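Local coordinates for protein chitosanase (Bacillus subtilis subsp. subtilis str. 168, PDB 7C6C) that hydrolyses internal beta-(1->4) linkages between glucosamine units of partly acetylated chitosan, as a secreted glycoside hydrolase of family 46, at residues A11-T15 / A138-D142; D127-T133 / P171-E177; T133-A138 / N222-N226. All blocks are in the same frame, centred on the assembly; numbering follows the deposited sequence. Where two conformers were deposited one is given.

Contact 1. Residues A11-T15 / A138-D142; sequences AEQLT and AVMYD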
# COMPACT_ATOMS: atom_id res chain seq x y z
N ALA A 11 -2.44 9.98 -5.98
CA ALA A 11 -2.67 8.62 -5.48
C ALA A 11 -1.82 8.34 -4.26
O ALA A 11 -2.28 7.74 -3.28
CB ALA A 11 -2.37 7.61 -6.58
N GLU A 12 -0.55 8.76 -4.30
CA GLU A 12 0.36 8.51 -3.19
C GLU A 12 0.00 9.35 -1.97
O GLU A 12 0.17 8.89 -0.83
CB GLU A 12 1.80 8.75 -3.65
CG GLU A 12 2.22 7.70 -4.66
CD GLU A 12 3.55 7.97 -5.35
OE1 GLU A 12 4.00 9.13 -5.37
OE2 GLU A 12 4.13 7.00 -5.89
N GLN A 13 -0.48 10.58 -2.17
CA GLN A 13 -0.89 11.39 -1.03
C GLN A 13 -2.16 10.85 -0.38
O GLN A 13 -2.32 10.94 0.85
CB GLN A 13 -1.00 12.86 -1.43
CG GLN A 13 0.36 13.43 -1.77
CD GLN A 13 0.32 14.91 -2.04
OE1 GLN A 13 -0.72 15.56 -1.91
NE2 GLN A 13 1.47 15.47 -2.42
N LEU A 14 -3.05 10.25 -1.17
CA LEU A 14 -4.19 9.53 -0.60
C LEU A 14 -3.71 8.37 0.26
O LEU A 14 -4.09 8.25 1.44
CB LEU A 14 -5.12 9.04 -1.71
CG LEU A 14 -5.94 10.13 -2.40
CD1 LEU A 14 -6.50 9.64 -3.72
CD2 LEU A 14 -7.05 10.62 -1.48
N THR A 15 -2.83 7.53 -0.29
CA THR A 15 -2.28 6.42 0.49
C THR A 15 -1.60 6.92 1.75
O THR A 15 -1.75 6.32 2.82
CB THR A 15 -1.32 5.60 -0.37
OG1 THR A 15 -2.06 4.96 -1.42
CG2 THR A 15 -0.60 4.55 0.45
N ALA A 138 -5.48 4.33 -9.26
CA ALA A 138 -5.08 4.76 -7.92
C ALA A 138 -5.64 3.82 -6.86
O ALA A 138 -4.96 3.52 -5.86
CB ALA A 138 -5.55 6.19 -7.68
N VAL A 139 -6.87 3.36 -7.04
CA VAL A 139 -7.43 2.38 -6.10
C VAL A 139 -6.61 1.10 -6.12
O VAL A 139 -6.33 0.52 -5.07
CB VAL A 139 -8.92 2.13 -6.39
CG1 VAL A 139 -9.45 1.00 -5.51
CG2 VAL A 139 -9.74 3.40 -6.19
N MET A 140 -6.23 0.62 -7.32
CA MET A 140 -5.41 -0.59 -7.39
C MET A 140 -4.08 -0.39 -6.68
O MET A 140 -3.62 -1.29 -5.96
CB MET A 140 -5.16 -0.99 -8.85
CG MET A 140 -6.40 -1.31 -9.67
SD MET A 140 -7.49 -2.58 -8.99
CE MET A 140 -8.87 -1.55 -8.47
N TYR A 141 -3.45 0.77 -6.88
CA TYR A 141 -2.17 1.07 -6.25
C TYR A 141 -2.28 1.03 -4.73
O TYR A 141 -1.48 0.39 -4.04
CB TYR A 141 -1.73 2.44 -6.76
CG TYR A 141 -0.34 2.95 -6.46
CD1 TYR A 141 0.65 2.14 -5.90
CD2 TYR A 141 -0.01 4.27 -6.75
CE1 TYR A 141 1.92 2.64 -5.65
CE2 TYR A 141 1.24 4.77 -6.50
CZ TYR A 141 2.21 3.95 -5.95
OH TYR A 141 3.47 4.45 -5.71
N ASP A 142 -3.29 1.71 -4.18
CA ASP A 142 -3.49 1.69 -2.74
C ASP A 142 -3.78 0.27 -2.25
O ASP A 142 -3.30 -0.13 -1.18
CB ASP A 142 -4.64 2.61 -2.34
CG ASP A 142 -4.80 2.70 -0.85
OD1 ASP A 142 -3.90 3.27 -0.20
OD2 ASP A 142 -5.80 2.16 -0.31
O HOH W 1 -2.78 5.01 -4.64
O HOH W 2 -4.62 6.22 -4.04
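Helix 5-20 and helix 134-147 cross in the interior of this lysozyme-clan fold. Their short segments run at 43° (signed crossing angle -43°), with axes 9.6 Å apart at closest approach. Small residues sit where the helices touch. Ala-11 CB meets Ala-138 CB at 3.7 Å, and the two CA atoms are 5.2 Å apart. Tyr-141 takes the t rotamer at chi1, which sends its ring across the flank of helix 5-20. Its CD2 lies 4.1 Å from Ala-11 CB, and its OH reaches the next residue, Glu-12. That side chain starts sideways, but its m, t conformation brings the carboxylate to the ring's hydroxyl. Tyr-141 OH donates to Glu-12 OE2 at 2.6 Å. Lys-8 and Arg-43 form salt bridges with the same OE2. One turn after Ala-11 and Ala-138, Thr-15 (chi1 m) and Asp-142 (chi1 t) point at each other, and Thr-15 OG1 donates to Asp-142 OD1 at 2.8 Å. Asp-142 also forms salt bridges with Arg-188 and Arg-210. Between the alanine pair and the Thr-15 to Asp-142 bond, two waters link the helix backbones. Water 2 donates to Ala-11 O at 2.9 Å and to Ala-138 O at 3.3 Å. Water 1 donates to Ala-138 O at 2.9 Å and weakly to Ala-11 O at 3.1 Å. The Thr-15 side chain lies about 4 Å from that of Glu-19, the predicted proton donor. The chemistry combines a small apolar touch with two carboxylates, that of Asp-142 buried, each paired with basic side chains. These bonds join the helix bearing Glu-19 to helix 134-147, consistent with a firm setting for that residue.

Contact 2. Residues D127-T133 / P171-E177; sequences DNAGLKT and PKDGIDE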
# COMPACT_ATOMS: atom_id res chain seq x y z
N ASP A 127 -3.79 -2.89 -16.26
CA ASP A 127 -3.79 -3.10 -17.71
C ASP A 127 -4.48 -4.41 -18.06
O ASP A 127 -5.27 -4.47 -19.00
CB ASP A 127 -2.36 -3.12 -18.24
CG ASP A 127 -1.68 -1.78 -18.16
OD1 ASP A 127 -2.37 -0.77 -17.91
OD2 ASP A 127 -0.44 -1.73 -18.36
N ASN A 128 -4.19 -5.48 -17.30
CA ASN A 128 -4.81 -6.77 -17.57
C ASN A 128 -6.32 -6.71 -17.41
O ASN A 128 -7.05 -7.43 -18.12
CB ASN A 128 -4.21 -7.85 -16.67
CG ASN A 128 -2.73 -8.07 -16.91
OD1 ASN A 128 -2.20 -7.73 -17.97
ND2 ASN A 128 -2.05 -8.64 -15.92
N ALA A 129 -6.81 -5.89 -16.49
CA ALA A 129 -8.24 -5.73 -16.27
C ALA A 129 -8.87 -4.69 -17.19
O ALA A 129 -10.09 -4.48 -17.11
CB ALA A 129 -8.52 -5.37 -14.80
N GLY A 130 -8.09 -4.04 -18.04
CA GLY A 130 -8.63 -3.04 -18.93
C GLY A 130 -9.02 -1.74 -18.27
O GLY A 130 -9.85 -1.01 -18.80
N LEU A 131 -8.44 -1.42 -17.11
CA LEU A 131 -8.78 -0.18 -16.43
C LEU A 131 -8.22 1.00 -17.22
O LEU A 131 -7.06 0.99 -17.63
CB LEU A 131 -8.21 -0.19 -15.01
CG LEU A 131 -8.64 -1.40 -14.16
CD1 LEU A 131 -8.19 -1.23 -12.73
CD2 LEU A 131 -10.14 -1.61 -14.23
N LYS A 132 -9.06 2.01 -17.44
CA LYS A 132 -8.64 3.20 -18.15
C LYS A 132 -8.59 4.45 -17.28
O LYS A 132 -7.91 5.41 -17.66
CB LYS A 132 -9.56 3.48 -19.35
CG LYS A 132 -9.49 2.41 -20.43
CD LYS A 132 -10.41 2.76 -21.60
CE LYS A 132 -10.24 1.78 -22.75
NZ LYS A 132 -11.20 2.08 -23.85
N THR A 133 -9.27 4.48 -16.14
CA THR A 133 -9.36 5.71 -15.37
C THR A 133 -8.23 5.81 -14.36
O THR A 133 -7.77 4.82 -13.79
CB THR A 133 -10.70 5.86 -14.64
OG1 THR A 133 -10.80 4.88 -13.59
CG2 THR A 133 -11.89 5.74 -15.60
N PRO A 171 -13.49 -4.66 -16.87
CA PRO A 171 -13.72 -3.68 -17.94
C PRO A 171 -13.16 -4.10 -19.29
O PRO A 171 -13.73 -3.74 -20.32
CB PRO A 171 -13.05 -2.41 -17.39
CG PRO A 171 -13.23 -2.54 -15.92
CD PRO A 171 -13.01 -4.01 -15.64
N LYS A 172 -12.07 -4.87 -19.31
CA LYS A 172 -11.57 -5.40 -20.57
C LYS A 172 -12.61 -6.27 -21.26
O LYS A 172 -12.70 -6.27 -22.50
CB LYS A 172 -10.28 -6.20 -20.33
CG LYS A 172 -9.79 -6.97 -21.54
CD LYS A 172 -8.27 -7.08 -21.55
CE LYS A 172 -7.62 -5.73 -21.82
NZ LYS A 172 -6.15 -5.76 -21.57
N ASP A 173 -13.42 -6.99 -20.49
CA ASP A 173 -14.50 -7.81 -21.04
C ASP A 173 -15.71 -6.99 -21.45
O ASP A 173 -16.66 -7.56 -22.01
CB ASP A 173 -14.93 -8.85 -20.00
CG ASP A 173 -13.81 -9.77 -19.60
OD1 ASP A 173 -13.02 -10.18 -20.48
OD2 ASP A 173 -13.71 -10.09 -18.40
N GLY A 174 -15.73 -5.69 -21.19
CA GLY A 174 -16.84 -4.83 -21.56
C GLY A 174 -17.66 -4.31 -20.40
O GLY A 174 -18.59 -3.54 -20.63
N ILE A 175 -17.34 -4.70 -19.16
CA ILE A 175 -18.07 -4.19 -18.01
C ILE A 175 -17.74 -2.71 -17.82
O ILE A 175 -16.58 -2.29 -17.94
CB ILE A 175 -17.73 -5.01 -16.76
CG1 ILE A 175 -18.06 -6.49 -16.98
CG2 ILE A 175 -18.47 -4.47 -15.54
CD1 ILE A 175 -19.48 -6.73 -17.47
N ASP A 176 -18.77 -1.92 -17.53
CA ASP A 176 -18.56 -0.50 -17.27
C ASP A 176 -17.58 -0.31 -16.13
O ASP A 176 -17.75 -0.89 -15.05
CB ASP A 176 -19.90 0.15 -16.92
CG ASP A 176 -19.78 1.63 -16.67
OD1 ASP A 176 -19.44 2.01 -15.53
OD2 ASP A 176 -20.01 2.42 -17.61
N GLU A 177 -16.54 0.50 -16.36
CA GLU A 177 -15.46 0.61 -15.39
C GLU A 177 -15.92 1.28 -14.10
O GLU A 177 -15.44 0.93 -13.01
CB GLU A 177 -14.27 1.35 -16.00
CG GLU A 177 -13.13 1.58 -15.01
CD GLU A 177 -11.84 2.03 -15.67
OE1 GLU A 177 -11.71 1.88 -16.91
OE2 GLU A 177 -10.95 2.52 -14.96
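A Schellman motif ends helix 104-128, and the loop before helix 177-193 packs against it at the protein surface. Gly-130 has the positive phi of this motif, and its N bonds back to Asp-127 O at 3.0 Å. Pro-171 comes first in the second segment. Its CG rests on Leu-131 CD2 at 3.6 Å, and its CD is 3.3 Å from Ala-129 O. Trp-180 of helix 177-193 touches both side chains. Lys-172 follows, with its CA 4.1 Å from that of Gly-130. Its backbone N donates to Ala-129 O at 3.0 Å. Its side chain runs back along the helix end, and NZ donates to Asp-127 O at 3.0 Å. Two carbonyls at the helix end thus gain partners from one lysine. A CB on Gly-130 would clash with Lys-172 N, so the close approach also favours glycine here. The chain then turns away through Gly-174, and Gly-174 N bonds to Pro-171 O at 2.9 Å. Asp-176 caps the start of helix 177-193 through OD1, which accepts from Lys-179 N. Glu-177 returns to the first segment and buries the largest area of any residue here, 89 Å². Its extended side chain presents the carboxylate to the start of helix 134-147. OE1 accepts from Lys-132 N at 2.7 Å, while OE2 accepts from Thr-133 N at 2.8 Å and from Thr-133 OG1 at 2.7 Å.

Contact 3. Residues T133-A138 / N222-N226; sequences TALARA and NYNLN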
# COMPACT_ATOMS: atom_id res chain seq x y z
N THR A 133 -9.27 4.48 -16.14
CA THR A 133 -9.36 5.71 -15.37
C THR A 133 -8.23 5.81 -14.36
O THR A 133 -7.77 4.82 -13.79
CB THR A 133 -10.70 5.86 -14.64
OG1 THR A 133 -10.80 4.88 -13.59
CG2 THR A 133 -11.89 5.74 -15.60
N ALA A 134 -7.79 7.05 -14.14
CA ALA A 134 -6.77 7.28 -13.13
C ALA A 134 -7.26 6.88 -11.74
O ALA A 134 -6.49 6.34 -10.94
CB ALA A 134 -6.34 8.74 -13.15
N LEU A 135 -8.54 7.13 -11.44
CA LEU A 135 -9.05 6.77 -10.12
C LEU A 135 -8.98 5.26 -9.90
O LEU A 135 -8.54 4.79 -8.85
CB LEU A 135 -10.46 7.31 -9.90
CG LEU A 135 -11.11 6.86 -8.58
CD1 LEU A 135 -10.29 7.28 -7.35
CD2 LEU A 135 -12.53 7.37 -8.48
N ALA A 136 -9.41 4.48 -10.89
CA ALA A 136 -9.35 3.03 -10.71
C ALA A 136 -7.91 2.56 -10.52
O ALA A 136 -7.63 1.72 -9.66
CB ALA A 136 -10.00 2.30 -11.88
N ARG A 137 -6.98 3.10 -11.30
CA ARG A 137 -5.57 2.76 -11.13
C ARG A 137 -5.05 3.16 -9.76
O ARG A 137 -4.28 2.43 -9.14
CB ARG A 137 -4.73 3.38 -12.25
CG ARG A 137 -4.98 2.75 -13.61
CD ARG A 137 -4.21 3.45 -14.71
NE ARG A 137 -4.57 2.92 -16.02
CZ ARG A 137 -4.46 3.58 -17.16
NH1 ARG A 137 -3.98 4.82 -17.18
NH2 ARG A 137 -4.83 3.01 -18.30
N ALA A 138 -5.48 4.33 -9.26
CA ALA A 138 -5.08 4.76 -7.92
C ALA A 138 -5.64 3.82 -6.86
O ALA A 138 -4.96 3.52 -5.86
CB ALA A 138 -5.55 6.19 -7.68
N ASN A 222 -14.79 12.34 -10.28
CA ASN A 222 -13.41 12.78 -10.51
C ASN A 222 -12.52 11.58 -10.88
O ASN A 222 -11.51 11.30 -10.24
CB ASN A 222 -12.90 13.53 -9.29
CG ASN A 222 -11.55 14.18 -9.51
OD1 ASN A 222 -11.11 14.36 -10.66
ND2 ASN A 222 -10.87 14.55 -8.42
N TYR A 223 -12.92 10.87 -11.94
CA TYR A 223 -12.22 9.65 -12.34
C TYR A 223 -10.85 9.92 -12.96
O TYR A 223 -10.02 9.01 -13.01
CB TYR A 223 -13.08 8.80 -13.26
CG TYR A 223 -14.19 8.08 -12.53
CD1 TYR A 223 -15.40 8.72 -12.30
CD2 TYR A 223 -14.03 6.78 -12.07
CE1 TYR A 223 -16.42 8.08 -11.63
CE2 TYR A 223 -15.05 6.14 -11.39
CZ TYR A 223 -16.25 6.80 -11.18
OH TYR A 223 -17.29 6.19 -10.52
N ASN A 224 -10.59 11.14 -13.42
CA ASN A 224 -9.26 11.51 -13.88
C ASN A 224 -8.34 11.94 -12.75
O ASN A 224 -7.17 12.25 -13.01
CB ASN A 224 -9.33 12.61 -14.94
CG ASN A 224 -8.10 12.65 -15.83
OD1 ASN A 224 -7.66 11.62 -16.34
ND2 ASN A 224 -7.53 13.83 -15.99
N LEU A 225 -8.84 11.96 -11.52
CA LEU A 225 -8.03 12.33 -10.36
C LEU A 225 -7.41 13.72 -10.55
O LEU A 225 -6.22 13.93 -10.32
CB LEU A 225 -6.96 11.28 -10.04
CG LEU A 225 -6.61 11.02 -8.57
CD1 LEU A 225 -7.81 10.60 -7.76
CD2 LEU A 225 -5.52 9.97 -8.50
N ASN A 226 -8.24 14.65 -11.01
CA ASN A 226 -7.84 16.05 -11.11
C ASN A 226 -7.78 16.67 -9.71
O ASN A 226 -8.41 16.19 -8.76
CB ASN A 226 -8.86 16.83 -11.93
CG ASN A 226 -8.91 16.39 -13.39
OD1 ASN A 226 -7.93 15.91 -13.94
ND2 ASN A 226 -10.06 16.57 -14.01
O HOH W 3 -8.45 9.00 -16.26
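The first turn of helix 134-147 meets a type I beta turn, Asn-222 to Leu-225, in the loop between helix 209-219 and strand 229-233. Leu-135 and Tyr-223 have CA atoms 4.8 Å apart, and Leu-135 N donates to Tyr-223 O at 2.9 Å. Water 3 donates to Asn-224 OD1 at 2.7 Å and accepts from Ala-134 N at 3.0 Å. Thr-133 is the N-cap: its OG1 accepts from Ala-136 N at 3.1 Å and donates to Glu-177. Leu-135 CD2 lies over one face of the Tyr-223 ring, 3.9 Å from CD2. The CA-to-CB bond of Leu-225 points toward the helix. Leu-225 CB is 4.1 Å from Ala-134 CB, and its CD2 is 3.9 Å from Ala-138 CB. Asn-222 braces its own loop, with ND2 donating to Asn-226 O at 3.0 Å. The turn therefore supplies a carbonyl, and a water it holds, to amide groups at the helix start, while its apolar residues cover the neighbouring side chains.

Overall arrangement
The three contacts gather around helix 134-147 and the chain leading into it. Contacts 1 and 3 share Ala-138 and have centres about 10 Å apart. Contacts 2 and 3 share Thr-133, with centres about 13 Å apart. Contacts 1 and 2 lie about 18 Å apart, yet Met-140 CG still packs on Leu-131 CD1 at 3.5 Å. In chain order the segments run 11-15, 127-133, 133-138, 138-142, 171-177 and 222-226, so every pair of contacts crosses along the sequence. Burial rises from contact 2 at the surface, through contact 3, to contact 1 inside. Helix 134-147 and the linker before it thereby join early, middle and late parts of the chain.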